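Local coordinates for protein probable oxidoreductase (Pseudomonas aeruginosa, PDB 4B7C) that probably acts as an NADP-dependent oxidoreductase of the medium-chain dehydrogenase/reductase family, with a Rossmann-fold domain for the cofactor, at residues Glu185-Leu190 with Asp197-Tyr202; Gly210-Cys215 with Leu235-Phe240. All coordinates share one frame; numbering follows the deposited sequence.

Interaction 1 (Glu185-Leu190 with Asp197-Tyr202); sequences EKCRFL and DGAIDY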
ATOM      1  N   GLU B 185       0.211  29.877  11.676  1.00 60.43           N
ATOM      2  CA  GLU B 185       1.634  30.246  11.751  1.00 65.69           C
ATOM      3  C   GLU B 185       2.508  29.202  11.063  1.00 62.99           C
ATOM      4  O   GLU B 185       3.398  29.540  10.281  1.00 63.79           O
ATOM      5  CB  GLU B 185       2.104  30.451  13.206  1.00 71.90           C
ATOM      6  CG  GLU B 185       3.542  30.921  13.398  1.00 75.10           C
ATOM      7  CD  GLU B 185       4.111  31.721  12.221  1.00 78.83           C
ATOM      8  OE1 GLU B 185       3.413  32.424  11.465  1.00 79.89           O
ATOM      9  OE2 GLU B 185       5.306  31.648  12.006  1.00 79.20           O
ATOM     10  N   LYS B 186       2.248  27.933  11.358  1.00 60.01           N
ATOM     11  CA  LYS B 186       2.964  26.832  10.700  1.00 58.44           C
ATOM     12  C   LYS B 186       2.836  26.925   9.185  1.00 54.31           C
ATOM     13  O   LYS B 186       3.823  26.818   8.460  1.00 53.53           O
ATOM     14  CB  LYS B 186       2.455  25.476  11.190  1.00 60.55           C
ATOM     15  CG  LYS B 186       3.000  25.080  12.552  1.00 62.26           C
ATOM     16  CD  LYS B 186       2.463  23.728  13.003  1.00 65.49           C
ATOM     17  CE  LYS B 186       3.080  23.293  14.325  1.00 66.80           C
ATOM     18  NZ  LYS B 186       2.613  21.937  14.726  1.00 63.65           N
ATOM     19  N   CYS B 187       1.613  27.140   8.713  1.00 55.85           N
ATOM     20  CA  CYS B 187       1.339  27.200   7.270  1.00 55.79           C
ATOM     21  C   CYS B 187       2.029  28.378   6.597  1.00 57.19           C
ATOM     22  O   CYS B 187       2.580  28.243   5.497  1.00 56.86           O
ATOM     23  CB  CYS B 187      -0.164  27.222   7.006  1.00 58.00           C
ATOM     24  SG  CYS B 187      -0.945  25.618   7.356  1.00 59.88           S
ATOM     25  N   ARG B 188       2.010  29.528   7.265  1.00 59.99           N
ATOM     26  CA  ARG B 188       2.727  30.719   6.783  1.00 61.10           C
ATOM     27  C   ARG B 188       4.215  30.438   6.673  1.00 55.66           C
ATOM     28  O   ARG B 188       4.848  30.739   5.663  1.00 49.20           O
ATOM     29  CB  ARG B 188       2.513  31.892   7.744  1.00 68.64           C
ATOM     30  CG  ARG B 188       3.082  33.236   7.286  1.00 74.19           C
ATOM     31  CD  ARG B 188       3.572  34.127   8.440  1.00 78.39           C
ATOM     32  NE  ARG B 188       4.645  33.597   9.294  1.00 83.29           N
ATOM     33  CZ  ARG B 188       5.950  33.635   9.014  1.00 84.07           C
ATOM     34  NH1 ARG B 188       6.387  34.142   7.867  1.00 82.09           N
ATOM     35  NH2 ARG B 188       6.823  33.136   9.882  1.00 82.88           N
ATOM     36  N   PHE B 189       4.757  29.850   7.730  1.00 57.48           N
ATOM     37  CA  PHE B 189       6.178  29.479   7.775  1.00 58.82           C
ATOM     38  C   PHE B 189       6.574  28.581   6.597  1.00 54.36           C
ATOM     39  O   PHE B 189       7.585  28.810   5.931  1.00 57.09           O
ATOM     40  CB  PHE B 189       6.489  28.787   9.107  1.00 62.14           C
ATOM     41  CG  PHE B 189       7.898  28.296   9.214  1.00 67.25           C
ATOM     42  CD1 PHE B 189       8.945  29.184   9.457  1.00 71.12           C
ATOM     43  CD2 PHE B 189       8.182  26.951   9.066  1.00 69.57           C
ATOM     44  CE1 PHE B 189      10.252  28.733   9.552  1.00 71.71           C
ATOM     45  CE2 PHE B 189       9.481  26.499   9.159  1.00 70.43           C
ATOM     46  CZ  PHE B 189      10.516  27.387   9.394  1.00 72.07           C
ATOM     47  N   LEU B 190       5.752  27.572   6.327  1.00 51.36           N
ATOM     48  CA  LEU B 190       6.006  26.643   5.218  1.00 50.20           C
ATOM     49  C   LEU B 190       6.126  27.356   3.876  1.00 50.07           C
ATOM     50  O   LEU B 190       7.042  27.093   3.095  1.00 47.72           O
ATOM     51  CB  LEU B 190       4.900  25.581   5.130  1.00 49.51           C
ATOM     52  CG  LEU B 190       4.825  24.564   6.271  1.00 48.58           C
ATOM     53  CD1 LEU B 190       3.602  23.661   6.107  1.00 45.39           C
ATOM     54  CD2 LEU B 190       6.106  23.748   6.353  1.00 45.55           C
ATOM     55  N   ASP B 197       4.964  25.590  -2.164  1.00 57.66           N
ATOM     56  CA  ASP B 197       4.070  26.241  -3.128  1.00 56.26           C
ATOM     57  C   ASP B 197       2.736  26.548  -2.493  1.00 54.19           C
ATOM     58  O   ASP B 197       2.069  27.519  -2.844  1.00 58.24           O
ATOM     59  CB  ASP B 197       3.857  25.369  -4.356  1.00 57.08           C
ATOM     60  CG  ASP B 197       5.100  25.246  -5.184  1.00 60.01           C
ATOM     61  OD1 ASP B 197       5.425  26.218  -5.888  1.00 61.83           O
ATOM     62  OD2 ASP B 197       5.757  24.187  -5.124  1.00 57.21           O
ATOM     63  N   GLY B 198       2.351  25.706  -1.551  1.00 52.85           N
ATOM     64  CA  GLY B 198       1.121  25.907  -0.817  1.00 51.91           C
ATOM     65  C   GLY B 198       1.115  25.190   0.508  1.00 51.34           C
ATOM     66  O   GLY B 198       1.907  24.283   0.740  1.00 53.73           O
ATOM     67  N   ALA B 199       0.191  25.586   1.371  1.00 50.81           N
ATOM     68  CA  ALA B 199       0.037  24.972   2.679  1.00 51.11           C
ATOM     69  C   ALA B 199      -1.419  24.985   3.062  1.00 55.68           C
ATOM     70  O   ALA B 199      -2.076  26.013   2.962  1.00 62.08           O
ATOM     71  CB  ALA B 199       0.846  25.711   3.727  1.00 49.98           C
ATOM     72  N   ILE B 200      -1.924  23.842   3.513  1.00 55.47           N
ATOM     73  CA  ILE B 200      -3.319  23.723   3.905  1.00 55.78           C
ATOM     74  C   ILE B 200      -3.413  23.595   5.411  1.00 57.47           C
ATOM     75  O   ILE B 200      -2.837  22.680   5.999  1.00 57.84           O
ATOM     76  CB  ILE B 200      -4.008  22.510   3.245  1.00 55.05           C
ATOM     77  CG1 ILE B 200      -3.984  22.641   1.714  1.00 54.12           C
ATOM     78  CG2 ILE B 200      -5.441  22.385   3.741  1.00 54.47           C
ATOM     79  CD1 ILE B 200      -4.199  21.330   0.985  1.00 52.14           C
ATOM     80  N   ASP B 201      -4.150  24.516   6.024  1.00 60.05           N
ATOM     81  CA  ASP B 201      -4.374  24.509   7.467  1.00 62.50           C
ATOM     82  C   ASP B 201      -5.602  23.670   7.777  1.00 65.86           C
ATOM     83  O   ASP B 201      -6.724  24.175   7.796  1.00 68.65           O
ATOM     84  CB  ASP B 201      -4.553  25.937   8.004  1.00 62.85           C
ATOM     85  CG  ASP B 201      -4.673  25.992   9.523  1.00 62.40           C
ATOM     86  OD1 ASP B 201      -4.718  24.934  10.190  1.00 61.76           O
ATOM     87  OD2 ASP B 201      -4.720  27.119  10.062  1.00 68.96           O
ATOM     88  N   TYR B 202      -5.382  22.391   8.061  1.00 69.08           N
ATOM     89  CA  TYR B 202      -6.493  21.441   8.237  1.00 67.20           C
ATOM     90  C   TYR B 202      -7.346  21.734   9.474  1.00 69.81           C
ATOM     91  O   TYR B 202      -8.496  21.307   9.556  1.00 70.87           O
ATOM     92  CB  TYR B 202      -5.995  19.986   8.255  1.00 63.29           C
ATOM     93  CG  TYR B 202      -5.255  19.572   9.513  1.00 57.95           C
ATOM     94  CD1 TYR B 202      -3.885  19.777   9.631  1.00 56.31           C
ATOM     95  CD2 TYR B 202      -5.917  18.948  10.565  1.00 55.35           C
ATOM     96  CE1 TYR B 202      -3.201  19.392  10.771  1.00 54.21           C
ATOM     97  CE2 TYR B 202      -5.241  18.562  11.712  1.00 53.87           C
ATOM     98  CZ  TYR B 202      -3.882  18.788  11.807  1.00 54.37           C
ATOM     99  OH  TYR B 202      -3.198  18.408  12.935  1.00 52.88           O
TER
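In the Rossmann domain's beta-alpha-beta unit of strand 176-181, helix 184-193 and strand 198-201, Cys187 on the helix packs against Ala199 and Asp201 of the returning strand. The two short axes run antiparallel at 173° and approach to 7.6 Å, a close spacing that suits the small side chains between them. Cys187 CB lies 3.7 Å from Ala199 CB, and the same methyl also rests 3.5 Å from Cys187 O, so it sits against the helix backbone. With SG of Cys187 anti to its carbonyl carbon (chi1 -71°), the sulfur runs on along the strand past Ile200 and comes 3.6 Å from Asp201 CA. Leu190, one turn further on, adds a looser touch through CD1. No hydrogen bond crosses between the two segments. The carboxylate of Asp201 is held instead by neighbouring loops, OD1 by the backbone N of Gly183 and OD2 by Asn204 ND2. On the helix face turned from the strand, Arg188 grips Glu185 side-on: NE reaches OE1 at 2.8 Å and NH2 reaches OE2 at 3.0 Å, each oxygen using its syn lone pair, with Glu185 OE1 just 4° out of the guanidinium plane.

Interaction 2 (Gly210-Cys215 with Leu235-Phe240); sequences GLKREC and LTRIAF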
ATOM      1  N   GLY B 210      -9.168  22.434   0.403  1.00 57.53           N
ATOM      2  CA  GLY B 210      -7.774  22.869   0.291  1.00 56.72           C
ATOM      3  C   GLY B 210      -7.025  22.092  -0.787  1.00 56.25           C
ATOM      4  O   GLY B 210      -6.306  22.672  -1.606  1.00 54.18           O
ATOM      5  N   LEU B 211      -7.214  20.775  -0.794  1.00 57.30           N
ATOM      6  CA  LEU B 211      -6.562  19.902  -1.780  1.00 59.06           C
ATOM      7  C   LEU B 211      -7.030  20.207  -3.195  1.00 61.97           C
ATOM      8  O   LEU B 211      -6.225  20.201  -4.134  1.00 65.83           O
ATOM      9  CB  LEU B 211      -6.801  18.418  -1.448  1.00 59.54           C
ATOM     10  CG  LEU B 211      -6.086  17.887  -0.209  1.00 58.37           C
ATOM     11  CD1 LEU B 211      -6.623  16.527   0.187  1.00 57.04           C
ATOM     12  CD2 LEU B 211      -4.591  17.824  -0.482  1.00 56.76           C
ATOM     13  N   LYS B 212      -8.334  20.461  -3.338  1.00 65.24           N
ATOM     14  CA  LYS B 212      -8.937  20.859  -4.625  1.00 65.90           C
ATOM     15  C   LYS B 212      -8.263  22.098  -5.169  1.00 67.83           C
ATOM     16  O   LYS B 212      -7.912  22.159  -6.340  1.00 70.52           O
ATOM     17  CB  LYS B 212     -10.446  21.110  -4.472  1.00 69.57           C
ATOM     18  CG  LYS B 212     -11.191  21.623  -5.704  1.00 71.57           C
ATOM     19  CD  LYS B 212     -12.662  21.971  -5.352  1.00 69.48           C
ATOM     20  CE  LYS B 212     -12.820  23.399  -4.877  1.00 69.97           C
ATOM     21  NZ  LYS B 212     -14.082  23.586  -4.102  1.00 68.13           N
ATOM     22  N   ARG B 213      -8.076  23.078  -4.298  1.00 66.30           N
ATOM     23  CA  ARG B 213      -7.439  24.334  -4.684  1.00 67.48           C
ATOM     24  C   ARG B 213      -5.953  24.160  -4.990  1.00 66.68           C
ATOM     25  O   ARG B 213      -5.459  24.607  -6.028  1.00 63.78           O
ATOM     26  CB  ARG B 213      -7.611  25.370  -3.575  1.00 68.47           C
ATOM     27  CG  ARG B 213      -6.906  26.688  -3.860  1.00 69.32           C
ATOM     28  CD  ARG B 213      -7.018  27.667  -2.704  1.00 70.71           C
ATOM     29  NE  ARG B 213      -6.233  27.258  -1.536  1.00 67.68           N
ATOM     30  CZ  ARG B 213      -6.735  26.759  -0.408  1.00 67.64           C
ATOM     31  NH1 ARG B 213      -8.045  26.586  -0.252  1.00 69.33           N
ATOM     32  NH2 ARG B 213      -5.920  26.427   0.584  1.00 65.16           N
ATOM     33  N   GLU B 214      -5.249  23.500  -4.075  1.00 67.39           N
ATOM     34  CA  GLU B 214      -3.783  23.419  -4.138  1.00 67.18           C
ATOM     35  C   GLU B 214      -3.234  22.334  -5.072  1.00 65.08           C
ATOM     36  O   GLU B 214      -2.091  22.427  -5.519  1.00 66.30           O
ATOM     37  CB  GLU B 214      -3.192  23.218  -2.741  1.00 65.71           C
ATOM     38  CG  GLU B 214      -3.435  24.374  -1.775  1.00 67.24           C
ATOM     39  CD  GLU B 214      -2.779  25.680  -2.200  1.00 65.33           C
ATOM     40  OE1 GLU B 214      -1.769  25.655  -2.941  1.00 63.94           O
ATOM     41  OE2 GLU B 214      -3.286  26.740  -1.784  1.00 69.77           O
ATOM     42  N   CYS B 215      -4.037  21.309  -5.344  1.00 64.78           N
ATOM     43  CA  CYS B 215      -3.596  20.160  -6.164  1.00 66.06           C
ATOM     44  C   CYS B 215      -4.536  19.888  -7.333  1.00 69.68           C
ATOM     45  O   CYS B 215      -5.134  18.813  -7.416  1.00 69.54           O
ATOM     46  CB  CYS B 215      -3.474  18.890  -5.314  1.00 63.69           C
ATOM     47  SG  CYS B 215      -2.616  19.109  -3.761  1.00 56.44           S
ATOM     48  N   LEU B 235      -5.969  10.215   0.099  1.00 36.62           N
ATOM     49  CA  LEU B 235      -6.207   9.055  -0.790  1.00 37.81           C
ATOM     50  C   LEU B 235      -7.285   9.310  -1.843  1.00 40.48           C
ATOM     51  O   LEU B 235      -7.204   8.786  -2.949  1.00 40.24           O
ATOM     52  CB  LEU B 235      -6.588   7.816   0.028  1.00 40.00           C
ATOM     53  CG  LEU B 235      -5.398   7.038   0.612  1.00 40.01           C
ATOM     54  CD1 LEU B 235      -5.805   6.120   1.743  1.00 37.45           C
ATOM     55  CD2 LEU B 235      -4.709   6.255  -0.499  1.00 40.02           C
ATOM     56  N   THR B 236      -8.273  10.144  -1.521  1.00 42.92           N
ATOM     57  CA  THR B 236      -9.330  10.485  -2.494  1.00 43.37           C
ATOM     58  C   THR B 236      -8.818  11.341  -3.656  1.00 45.16           C
ATOM     59  O   THR B 236      -9.497  11.472  -4.674  1.00 48.14           O
ATOM     60  CB  THR B 236     -10.516  11.213  -1.835  1.00 44.60           C
ATOM     61  OG1 THR B 236     -10.117  12.523  -1.405  1.00 47.94           O
ATOM     62  CG2 THR B 236     -11.018  10.418  -0.644  1.00 41.20           C
ATOM     63  N   ARG B 237      -7.619  11.905  -3.516  1.00 45.14           N
ATOM     64  CA  ARG B 237      -7.091  12.860  -4.505  1.00 47.60           C
ATOM     65  C   ARG B 237      -5.797  12.441  -5.182  1.00 45.56           C
ATOM     66  O   ARG B 237      -5.205  13.219  -5.942  1.00 42.37           O
ATOM     67  CB  ARG B 237      -6.910  14.229  -3.844  1.00 54.63           C
ATOM     68  CG  ARG B 237      -8.239  14.803  -3.377  1.00 59.05           C
ATOM     69  CD  ARG B 237      -9.300  14.891  -4.511  1.00 65.53           C
ATOM     70  NE  ARG B 237     -10.220  15.858  -3.997  1.00 73.41           N
ATOM     71  CZ  ARG B 237     -10.095  17.173  -4.098  1.00 72.36           C
ATOM     72  NH1 ARG B 237      -9.112  17.731  -4.804  1.00 72.93           N
ATOM     73  NH2 ARG B 237     -11.007  17.915  -3.498  1.00 69.76           N
ATOM     74  N   ILE B 238      -5.355  11.213  -4.921  1.00 42.27           N
ATOM     75  CA  ILE B 238      -4.118  10.733  -5.540  1.00 40.16           C
ATOM     76  C   ILE B 238      -4.300  10.530  -7.033  1.00 41.88           C
ATOM     77  O   ILE B 238      -5.396  10.209  -7.513  1.00 46.51           O
ATOM     78  CB  ILE B 238      -3.559   9.439  -4.889  1.00 39.58           C
ATOM     79  CG1 ILE B 238      -4.553   8.283  -4.953  1.00 39.95           C
ATOM     80  CG2 ILE B 238      -3.193   9.667  -3.426  1.00 34.04           C
ATOM     81  CD1 ILE B 238      -3.961   6.953  -4.534  1.00 42.15           C
ATOM     82  N   ALA B 239      -3.219  10.746  -7.765  1.00 39.74           N
ATOM     83  CA  ALA B 239      -3.199  10.556  -9.204  1.00 41.51           C
ATOM     84  C   ALA B 239      -2.886   9.114  -9.584  1.00 43.48           C
ATOM     85  O   ALA B 239      -2.448   8.314  -8.759  1.00 42.50           O
ATOM     86  CB  ALA B 239      -2.153  11.463  -9.832  1.00 40.04           C
ATOM     87  N   PHE B 240      -3.089   8.827 -10.862  1.00 42.36           N
ATOM     88  CA  PHE B 240      -2.647   7.592 -11.487  1.00 43.15           C
ATOM     89  C   PHE B 240      -1.153   7.356 -11.197  1.00 42.72           C
ATOM     90  O   PHE B 240      -0.331   8.249 -11.389  1.00 41.38           O
ATOM     91  CB  PHE B 240      -2.910   7.672 -13.001  1.00 42.04           C
ATOM     92  CG  PHE B 240      -2.399   6.495 -13.785  1.00 43.29           C
ATOM     93  CD1 PHE B 240      -2.902   5.213 -13.564  1.00 43.91           C
ATOM     94  CD2 PHE B 240      -1.445   6.673 -14.780  1.00 44.90           C
ATOM     95  CE1 PHE B 240      -2.441   4.135 -14.301  1.00 43.08           C
ATOM     96  CE2 PHE B 240      -0.979   5.596 -15.521  1.00 46.01           C
ATOM     97  CZ  PHE B 240      -1.480   4.324 -15.284  1.00 45.29           C
TER
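Arg237 reaches helix 207-214 by a bend early in its chain: CG is anti to the carbonyl carbon (chi1 -63°), chi2 bends the chain (-55°), chi3 is extended, and the last torsion turns the guanidinium so that it meets Leu211 and Lys212. The group arrives with its NH1 and NH2 end against the helix. NH1 lies 3.1 Å from Lys212 CA, which sits at the guanidinium edge in its plane, while NH2 comes 3.4 Å from Lys212 CB. Leu211 CB takes another position, over one face, 4.1 Å above the plane and offset toward the rim. Lys212 N is 3.2 Å from Arg237 NH1, yet both are donors and no hydrogen bond forms; none links the two segments at all. The contact is therefore one of shape, with the guanidinium edge set against the Lys212 backbone and Leu211 CB over one face. Lys212 sends its amine away after a bend at chi3, leaving NZ 6.5 Å from Arg237 NH2, which probably eases the like-charge repulsion. The side chains of Leu211 and Arg237 both also touch Ile219, at the start of strand 219-224, and the backbone of Arg237 hydrogen-bonds to that residue. The arrangement thus joins a helix packed on a Rossmann-type parallel sheet to the connection that leads from helix 228-235 toward the next sheet strand, 242-246.

How the interactions relate
From the N terminus, the chain leaves strand 176-181, passes through helix 184-193 and turns back, and interaction 1 closes this short loop with six residues between its segments. Strand 198-201 then leads directly into helix 207-214, where interaction 2 opens; its larger loop, 19 residues between the segments, takes in strand 219-224 and most of helix 228-235. The two loops follow in series, neither nesting nor crossing. Their centres are about 16 Å apart, and they meet where Ile200 CD1 packs 3.4 Å from Gly210 C. Strand 198-201, at one edge of the six-stranded parallel sheet, thus touches helix 184-193 and helix 207-214.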